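PDB 1XIP: nucleoporin NUP159, which serves as a structural component of the nuclear pore complex and, through its N-terminal beta-propeller domain, tethers the helicase Dbp5 to the pore for mRNA export. Local coordinates for residues N146-L151 with L175-K180; K159-N164 with F187-G192. One frame throughout, in Å; residues are numbered along the deposited sequence.

Contact 1 (N146-L151 with L175-K180); sequences NDLSAL and LAVLLK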
# COMPACT_ATOMS: atom_id res chain seq x y z
N ASN A 146 12.29 -14.55 1.81
CA ASN A 146 12.24 -13.76 3.05
C ASN A 146 13.54 -13.04 3.39
O ASN A 146 13.97 -13.04 4.56
CB ASN A 146 11.74 -14.61 4.23
CG ASN A 146 10.36 -15.18 4.00
OD1 ASN A 146 10.17 -16.39 3.97
ND2 ASN A 146 9.37 -14.30 3.81
N ASP A 147 14.16 -12.44 2.37
CA ASP A 147 15.41 -11.69 2.53
C ASP A 147 15.16 -10.21 2.28
O ASP A 147 14.82 -9.82 1.16
CB ASP A 147 16.46 -12.18 1.52
CG ASP A 147 17.23 -13.42 1.99
OD1 ASP A 147 17.10 -13.82 3.17
OD2 ASP A 147 18.01 -14.05 1.23
N LEU A 148 15.33 -9.38 3.31
CA LEU A 148 15.18 -7.93 3.15
C LEU A 148 16.49 -7.30 2.70
O LEU A 148 17.50 -7.39 3.42
CB LEU A 148 14.70 -7.28 4.44
CG LEU A 148 14.15 -5.87 4.27
CD1 LEU A 148 12.93 -5.89 3.40
CD2 LEU A 148 13.84 -5.26 5.61
N SER A 149 16.48 -6.66 1.53
CA SER A 149 17.69 -6.09 0.93
C SER A 149 17.53 -4.64 0.50
O SER A 149 16.42 -4.14 0.38
CB SER A 149 18.13 -6.93 -0.27
OG SER A 149 17.00 -7.28 -1.03
N ALA A 150 18.66 -3.98 0.26
CA ALA A 150 18.67 -2.56 -0.10
C ALA A 150 19.44 -2.31 -1.40
O ALA A 150 20.59 -2.73 -1.54
CB ALA A 150 19.26 -1.73 1.02
N LEU A 151 18.77 -1.64 -2.35
CA LEU A 151 19.38 -1.26 -3.61
C LEU A 151 19.62 0.24 -3.63
O LEU A 151 18.68 1.02 -3.53
CB LEU A 151 18.45 -1.62 -4.77
CG LEU A 151 19.02 -2.19 -6.07
CD1 LEU A 151 18.32 -1.58 -7.27
CD2 LEU A 151 20.54 -2.05 -6.19
N LEU A 175 12.40 2.03 9.89
CA LEU A 175 12.17 0.77 9.17
C LEU A 175 11.63 -0.28 10.14
O LEU A 175 12.29 -0.63 11.13
CB LEU A 175 13.46 0.25 8.50
CG LEU A 175 13.57 -1.08 7.70
CD1 LEU A 175 12.27 -1.81 7.44
CD2 LEU A 175 14.26 -0.85 6.37
N ALA A 176 10.42 -0.75 9.87
CA ALA A 176 9.79 -1.80 10.68
C ALA A 176 9.78 -3.15 9.95
O ALA A 176 9.65 -3.23 8.74
CB ALA A 176 8.39 -1.39 11.06
N VAL A 177 9.88 -4.22 10.72
CA VAL A 177 9.99 -5.56 10.18
C VAL A 177 9.07 -6.50 10.98
O VAL A 177 9.04 -6.44 12.22
CB VAL A 177 11.48 -6.02 10.23
CG1 VAL A 177 11.61 -7.51 10.19
CG2 VAL A 177 12.27 -5.36 9.09
N LEU A 178 8.28 -7.31 10.27
CA LEU A 178 7.50 -8.39 10.86
C LEU A 178 8.16 -9.72 10.50
O LEU A 178 8.34 -10.02 9.31
CB LEU A 178 6.07 -8.40 10.32
CG LEU A 178 4.90 -8.79 11.25
CD1 LEU A 178 3.63 -9.08 10.46
CD2 LEU A 178 5.23 -9.96 12.19
N LEU A 179 8.49 -10.51 11.52
CA LEU A 179 9.20 -11.77 11.30
C LEU A 179 8.30 -13.00 11.28
O LEU A 179 7.16 -12.94 11.74
CB LEU A 179 10.31 -11.92 12.35
CG LEU A 179 11.41 -10.85 12.30
CD1 LEU A 179 12.44 -11.04 13.40
CD2 LEU A 179 12.07 -10.90 10.94
N LYS A 180 8.83 -14.11 10.74
CA LYS A 180 8.14 -15.42 10.71
C LYS A 180 7.67 -15.94 12.07
O LYS A 180 6.60 -16.55 12.17
CB LYS A 180 9.04 -16.48 10.07
CG LYS A 180 9.29 -16.29 8.61
CD LYS A 180 10.08 -17.44 8.07
CE LYS A 180 9.53 -17.90 6.74
NZ LYS A 180 10.17 -19.20 6.34

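Contact 2 (K159-N164 with F187-G192); sequences KQLAQN and FAWRNG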
# COMPACT_ATOMS: atom_id res chain seq x y z
N LYS A 159 22.91 -4.08 -0.53
CA LYS A 159 23.17 -4.47 0.86
C LYS A 159 22.13 -5.49 1.35
O LYS A 159 21.03 -5.54 0.82
CB LYS A 159 23.09 -3.22 1.74
CG LYS A 159 24.04 -3.19 2.94
CD LYS A 159 23.84 -1.93 3.79
CE LYS A 159 24.50 -0.69 3.14
NZ LYS A 159 25.46 0.03 4.06
N GLN A 160 22.47 -6.28 2.35
CA GLN A 160 21.50 -7.20 2.95
C GLN A 160 21.08 -6.68 4.32
O GLN A 160 21.91 -6.52 5.21
CB GLN A 160 22.08 -8.60 3.07
CG GLN A 160 21.17 -9.72 2.59
CD GLN A 160 20.80 -9.59 1.12
OE1 GLN A 160 21.55 -8.99 0.33
NE2 GLN A 160 19.65 -10.15 0.74
N LEU A 161 19.79 -6.41 4.50
CA LEU A 161 19.32 -5.75 5.71
C LEU A 161 18.89 -6.71 6.79
O LEU A 161 19.35 -6.61 7.93
CB LEU A 161 18.19 -4.77 5.40
CG LEU A 161 18.52 -3.61 4.47
CD1 LEU A 161 17.24 -3.00 3.98
CD2 LEU A 161 19.41 -2.56 5.17
N ALA A 162 17.99 -7.63 6.46
CA ALA A 162 17.47 -8.56 7.45
C ALA A 162 17.06 -9.87 6.82
O ALA A 162 17.12 -10.03 5.59
CB ALA A 162 16.30 -7.94 8.20
N GLN A 163 16.65 -10.82 7.66
CA GLN A 163 16.19 -12.13 7.22
C GLN A 163 14.92 -12.54 7.93
O GLN A 163 14.57 -11.98 8.98
CB GLN A 163 17.25 -13.18 7.49
CG GLN A 163 18.16 -13.47 6.34
CD GLN A 163 19.60 -13.49 6.76
OE1 GLN A 163 20.35 -12.55 6.50
NE2 GLN A 163 20.00 -14.56 7.44
N ASN A 164 14.23 -13.53 7.34
CA ASN A 164 13.02 -14.11 7.93
C ASN A 164 11.87 -13.13 8.06
O ASN A 164 10.99 -13.31 8.90
CB ASN A 164 13.33 -14.74 9.28
CG ASN A 164 14.23 -15.94 9.17
OD1 ASN A 164 14.02 -16.81 8.32
ND2 ASN A 164 15.25 -16.00 10.03
N PHE A 187 13.82 -0.04 13.44
CA PHE A 187 15.16 0.54 13.33
C PHE A 187 15.07 2.02 13.01
O PHE A 187 14.17 2.45 12.29
CB PHE A 187 15.95 -0.11 12.21
CG PHE A 187 16.03 -1.61 12.30
CD1 PHE A 187 17.21 -2.24 12.71
CD2 PHE A 187 14.95 -2.41 11.90
CE1 PHE A 187 17.29 -3.62 12.77
CE2 PHE A 187 15.03 -3.78 11.96
CZ PHE A 187 16.20 -4.39 12.39
N ALA A 188 16.00 2.79 13.52
CA ALA A 188 16.23 4.12 12.98
C ALA A 188 16.85 3.94 11.59
O ALA A 188 17.74 3.10 11.40
CB ALA A 188 17.14 4.90 13.88
N TRP A 189 16.34 4.71 10.63
CA TRP A 189 16.74 4.59 9.23
C TRP A 189 17.28 5.92 8.65
O TRP A 189 16.62 6.97 8.72
CB TRP A 189 15.57 4.07 8.39
CG TRP A 189 15.87 4.03 6.93
CD1 TRP A 189 15.67 5.03 6.03
CD2 TRP A 189 16.45 2.94 6.21
NE1 TRP A 189 16.09 4.64 4.78
CE2 TRP A 189 16.57 3.36 4.86
CE3 TRP A 189 16.88 1.66 6.56
CZ2 TRP A 189 17.10 2.53 3.86
CZ3 TRP A 189 17.41 0.84 5.58
CH2 TRP A 189 17.51 1.28 4.24
N ARG A 190 18.47 5.87 8.05
CA ARG A 190 19.09 7.04 7.42
C ARG A 190 19.89 6.69 6.17
O ARG A 190 21.05 6.26 6.27
CB ARG A 190 20.02 7.75 8.42
CG ARG A 190 19.53 9.10 8.88
CD ARG A 190 20.19 10.27 8.21
NE ARG A 190 19.26 11.39 8.06
CZ ARG A 190 19.61 12.65 7.92
NH1 ARG A 190 20.89 12.99 7.90
NH2 ARG A 190 18.68 13.59 7.79
N ASN A 191 19.26 6.86 5.00
CA ASN A 191 19.94 6.66 3.70
C ASN A 191 20.72 5.32 3.57
O ASN A 191 21.93 5.32 3.29
CB ASN A 191 20.84 7.87 3.38
CG ASN A 191 21.38 7.85 1.96
OD1 ASN A 191 20.64 7.63 0.99
ND2 ASN A 191 22.68 8.10 1.82
N GLY A 192 20.03 4.20 3.78
CA GLY A 192 20.63 2.88 3.66
C GLY A 192 21.16 2.32 4.97
O GLY A 192 21.44 1.12 5.08

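Contact 1 (N146-L151 with L175-K180)
Leu148 meets Val177 and Leu175 through a single methyl, CD2, and these apolar touches form the buried part of the contact. Leu148 CD2 lies 3.8 Å from Val177 CG2 and 4.2 Å from Leu175 CD1, so one branch tip spans two residues that sit two apart on the same strand and face the same way. The leucine is aimed by its first torsion (chi1 -164°), which sets CG opposite the backbone N and beside the carbonyl carbon. Leu148 and Val177 lie antiparallel, flank to flank, instead of meeting end on. No hydrogen bond joins the two segments, and at this apolar end Leu148 CA is 9.1 Å from Val177 CA. That spacing is too wide for strand pairing and, with the facing apolar side chains and the separate sheets, is consistent with two sheets packed face to face: strand 147-152 is the third strand of one beta-propeller blade, strand 174-179 the second of the next blade. Phe168 packs on Leu148, Val165 on Val177, and Val170 and Trp189 on Leu175, which extends the apolar layer between the blades.

A looser touch lies at the turn end of strand 147-152, where the side chains of Asn146 and the exposed Lys180 are roughly perpendicular and their CA atoms 8.8 Å apart. Asn146 OD1 is 3.2 Å from Lys180 CE, a methylene, whereas Lys180 NZ is 3.7 Å from the same oxygen, too far to be counted as a hydrogen bond. On the other branch, Asn146 ND2 donates a hydrogen bond to Val165 O.

Contact 2 (K159-N164 with F187-G192)
The outer part of the seam between two consecutive beta-propeller blades is formed here, where a classic beta bulge in one blade packs against a hairpin end in the next. The bulge is diagnosed from the pairing within its own sheet: Leu161 and Ala162 both face Leu148 and both have backbone hydrogen bonds with it. Strand 158-165 is the last of the four strands of its blade, and strand 184-190 the third of the following one.

Leu161 carries the apolar contact with Trp189. Leu161 CD2 lies at the edge of the indole, near the plane of the ring, 4.0 Å from Trp189 CZ3. CD1 of the same leucine is 4.2 Å from that carbon but lies out of the plane, on the side opposite Gly192 N. The leucine side chain thus stands nearly square to that of the tryptophan. With CG set opposite the backbone N (chi1 175°), the tryptophan presents its six-membered ring to the leucine, although its CB does not point at the other strand. Met194, on strand 193-200, touches Leu161 and Trp189 alike, and Val140 and Thr138 of the first blade also border the pair.

Gly192 adds a second surface. It has a positive phi (93°), a conformation glycine readily adopts in a turn. Gly192 O is 4.2 Å from Leu161 CD2. The Lys159 chain, bent at chi3 and again at chi4, passes this carbonyl with its CD and CE methylenes, each 4.1 Å from Gly192 O, and its NZ makes a long, weak ion pair with Glu193 OE2. One face of the indole is occupied by Gly192 N, 3.3 Å above the ring plane and offset toward the rim.

How the contacts relate
Contacts 1 and 2 are two levels of one interface between consecutive blades, with centres about 7 Å apart. Their segments alternate along the chain, and each blade supplies neighbouring strands: 147-152 and 158-165 on one side, 174-179 and 184-190 on the other. Within each blade, backbone bonds tie the levels together: those of Leu148 in the first, and in the second probably Leu175 O with Phe187 N at 2.8 Å. Across the seam, Leu179 CD2 packs 3.3 Å from Asn164 O. Contact 1 lies about 16 Å from the chain centre and contact 2 about 20 Å, as centres, so contact 2 is the farther out. Both fall within the domain that interacts with Dbp5.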